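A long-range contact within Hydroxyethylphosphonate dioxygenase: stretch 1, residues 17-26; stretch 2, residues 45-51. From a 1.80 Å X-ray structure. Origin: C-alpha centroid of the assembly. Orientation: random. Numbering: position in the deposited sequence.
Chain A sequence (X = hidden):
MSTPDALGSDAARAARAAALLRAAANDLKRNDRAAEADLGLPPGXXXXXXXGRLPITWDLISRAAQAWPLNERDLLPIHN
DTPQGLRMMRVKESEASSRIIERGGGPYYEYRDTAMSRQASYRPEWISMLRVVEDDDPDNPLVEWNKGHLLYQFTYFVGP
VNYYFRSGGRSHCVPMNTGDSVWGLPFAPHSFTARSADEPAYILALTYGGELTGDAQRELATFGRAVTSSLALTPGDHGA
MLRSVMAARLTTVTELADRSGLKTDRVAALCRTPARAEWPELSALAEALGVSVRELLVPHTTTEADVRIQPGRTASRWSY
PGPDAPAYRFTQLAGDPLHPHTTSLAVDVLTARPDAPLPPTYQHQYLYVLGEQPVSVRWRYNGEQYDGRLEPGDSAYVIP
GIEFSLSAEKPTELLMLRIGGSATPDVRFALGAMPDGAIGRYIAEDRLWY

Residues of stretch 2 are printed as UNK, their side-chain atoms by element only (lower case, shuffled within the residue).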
# COMPACT_ATOMS: atom_id res chain seq x y z
N ALA A 17 8.13 -2.43 18.65
CA ALA A 17 7.09 -1.56 19.19
C ALA A 17 7.70 -0.31 19.81
O ALA A 17 7.16 0.79 19.65
CB ALA A 17 6.26 -2.32 20.23
N ALA A 18 8.82 -0.45 20.51
CA ALA A 18 9.48 0.72 21.08
C ALA A 18 9.94 1.67 19.98
O ALA A 18 9.79 2.89 20.10
CB ALA A 18 10.66 0.29 21.95
N ALA A 19 10.48 1.12 18.89
CA ALA A 19 10.91 1.97 17.79
C ALA A 19 9.73 2.70 17.15
O ALA A 19 9.87 3.84 16.72
CB ALA A 19 11.67 1.16 16.74
N LEU A 20 8.56 2.05 17.08
CA LEU A 20 7.37 2.72 16.55
C LEU A 20 6.94 3.87 17.44
O LEU A 20 6.40 4.87 16.94
CB LEU A 20 6.20 1.76 16.41
CG LEU A 20 6.39 0.73 15.31
CD1 LEU A 20 5.23 -0.24 15.34
CD2 LEU A 20 6.53 1.40 13.93
N LEU A 21 7.13 3.73 18.75
CA LEU A 21 6.76 4.82 19.66
C LEU A 21 7.67 6.02 19.48
O LEU A 21 7.20 7.17 19.46
CB LEU A 21 6.80 4.32 21.10
CG LEU A 21 6.51 5.42 22.12
CD1 LEU A 21 5.13 6.01 21.86
CD2 LEU A 21 6.60 4.86 23.53
N ARG A 22 8.98 5.79 19.37
CA ARG A 22 9.90 6.89 19.09
C ARG A 22 9.59 7.51 17.73
O ARG A 22 9.59 8.74 17.58
CB ARG A 22 11.35 6.41 19.15
CG ARG A 22 12.36 7.45 18.61
CD ARG A 22 12.40 8.71 19.47
NE ARG A 22 13.17 8.50 20.69
CZ ARG A 22 13.23 9.37 21.70
NH1 ARG A 22 12.55 10.51 21.64
NH2 ARG A 22 13.97 9.09 22.77
N ALA A 23 9.32 6.68 16.73
CA ALA A 23 9.01 7.22 15.41
C ALA A 23 7.75 8.09 15.44
O ALA A 23 7.70 9.13 14.79
CB ALA A 23 8.86 6.08 14.40
N ALA A 24 6.74 7.66 16.20
CA ALA A 24 5.50 8.45 16.26
C ALA A 24 5.76 9.79 16.91
O ALA A 24 5.24 10.83 16.46
CB ALA A 24 4.42 7.69 17.04
N ALA A 25 6.54 9.80 17.98
CA ALA A 25 6.86 11.04 18.68
C ALA A 25 7.69 11.96 17.78
O ALA A 25 7.39 13.15 17.66
CB ALA A 25 7.59 10.72 19.97
N ASN A 26 8.73 11.42 17.14
CA ASN A 26 9.51 12.20 16.18
C ASN A 26 8.61 12.83 15.12
O ASN A 26 8.79 14.00 14.75
CB ASN A 26 10.55 11.32 15.50
CG ASN A 26 11.76 11.06 16.36
OD1 ASN A 26 11.96 11.67 17.41
ND2 ASN A 26 12.61 10.15 15.90
N UNK A 45 10.88 9.84 31.81
CA UNK A 45 10.71 8.40 31.61
C UNK A 45 10.63 7.97 30.14
O UNK A 45 10.69 6.76 29.88
c UNK A 45 9.46 7.90 32.34
o UNK A 45 8.28 8.46 31.77
N UNK A 46 10.49 8.89 29.19
CA UNK A 46 10.17 8.47 27.82
C UNK A 46 11.26 7.56 27.26
O UNK A 46 10.96 6.58 26.56
c UNK A 46 9.38 9.17 23.17
c UNK A 46 8.08 8.72 23.15
c UNK A 46 9.29 9.34 25.59
c UNK A 46 7.38 8.56 24.33
c UNK A 46 7.98 8.88 25.55
c UNK A 46 9.98 9.50 24.40
c UNK A 46 9.95 9.68 26.92
N UNK A 47 12.52 7.84 27.60
CA UNK A 47 13.61 6.99 27.16
C UNK A 47 13.51 5.56 27.66
O UNK A 47 14.01 4.64 27.01
N UNK A 48 12.85 5.35 28.81
CA UNK A 48 12.68 3.98 29.30
C UNK A 48 11.67 3.20 28.47
O UNK A 48 11.78 1.97 28.36
o UNK A 48 13.01 5.47 32.46
o UNK A 48 14.51 4.17 31.53
c UNK A 48 13.34 4.58 31.66
c UNK A 48 12.26 4.00 30.76
N UNK A 49 10.68 3.87 27.90
CA UNK A 49 9.74 3.19 27.02
C UNK A 49 10.33 2.98 25.63
O UNK A 49 10.08 1.95 24.99
c UNK A 49 6.19 3.01 29.76
c UNK A 49 6.87 2.99 28.58
c UNK A 49 6.34 4.07 30.62
c UNK A 49 8.44 4.00 26.92
o UNK A 49 5.66 4.07 31.81
c UNK A 49 7.70 4.04 28.21
c UNK A 49 7.85 5.10 29.09
c UNK A 49 7.18 5.12 30.30
N UNK A 50 11.11 3.94 25.16
CA UNK A 50 11.71 3.83 23.84
C UNK A 50 12.88 2.85 23.84
O UNK A 50 13.15 2.20 22.82
c UNK A 50 12.11 5.23 23.36
c UNK A 50 10.87 5.99 22.88
c UNK A 50 13.14 5.15 22.25
N UNK A 51 13.57 2.69 24.97
CA UNK A 51 14.70 1.77 25.03
C UNK A 51 14.29 0.34 25.32
O UNK A 51 15.08 -0.58 25.08
c UNK A 51 15.69 2.22 26.10
o UNK A 51 15.20 1.88 27.38

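Position 45 carries one carbon and then one oxygen, the pattern of a small hydroxyl side chain. It touches nothing on stretch 1; its hydroxyl is hydrogen-bonded elsewhere in the structure, and its backbone O accepts a hydrogen bond from the N of position 48, 2.8 Å away. This is Ser-45; a small hydroxyl suits a buried place where it finds a hydrogen-bond partner elsewhere in the structure.

Position 46 has one carbon followed by a ring of six carbons with no oxygen on it. Its CA-to-CB bond points toward stretch 1, and the ring reaches Leu-21, Arg-22 and Ala-25. It is Phe-46. Its CZ lies 3.8 Å from Leu-21 CG and 3.8 Å from Ala-25 CB, while Arg-22 NH1 sits at the ring edge, 3.8 Å from CE2 of Phe-46. A broad, flat hydrocarbon suits this buried place, since one ring can pack on the apolar side chains of both Leu-21 and Ala-25.

Position 47 has no side-chain atoms, so it is Gly-47. A CB here would point away from stretch 1 and would have room, so this contact does not itself demand glycine.

Position 48 shows two carbons, the second bearing two oxygens: a short carboxylate, out of reach of stretch 1. It is Asp-48, partly exposed, a place where a charge can remain solvated.

At position 49, one carbon leads to a six-carbon ring bearing an oxygen. Its CB packs 4.0 Å from Leu-21 CD2, its backbone O lies 3.5 Å from Ala-18 CB, and the end of the side chain leads away from stretch 1. This is Tyr-49: its hydrocarbon base can pack on Leu-21, while the ring's polar end suits a partly exposed residue.

Position 50 has three carbons, one carrying the other two. Its carbons pack against Arg-22, one of them 3.7 Å from Arg-22 NE. This beta-branched side chain is Val-50. The atom near Arg-22 NE is CG1, and CG2 lies over one face of the guanidinium, as does CE2 of Phe-46. Compact methyls can pack against that flat group without competing for its hydrogen bonds, which NH1 and NH2 of Arg-22 make elsewhere in the structure.

Position 51 has one carbon and one oxygen and points away from stretch 1. It is Ser-51, exposed, where a small polar group is easily accommodated.

The two helices run at 132°, with axes 8.3 Å apart at closest approach. Ala-18 permits the tightest approach: Ala-18 CA is 4.7 Å from Val-50 CA, and Ala-18 CB is 3.3 Å from Val-50 O. No hydrogen bond crosses between the stretches. Packing joins them, as Leu-21 meets Phe-46, Tyr-49 and Val-50, while Arg-22 adds its guanidinium against Phe-46 and Val-50.

Stretch 2 45-51: SFGDYVS
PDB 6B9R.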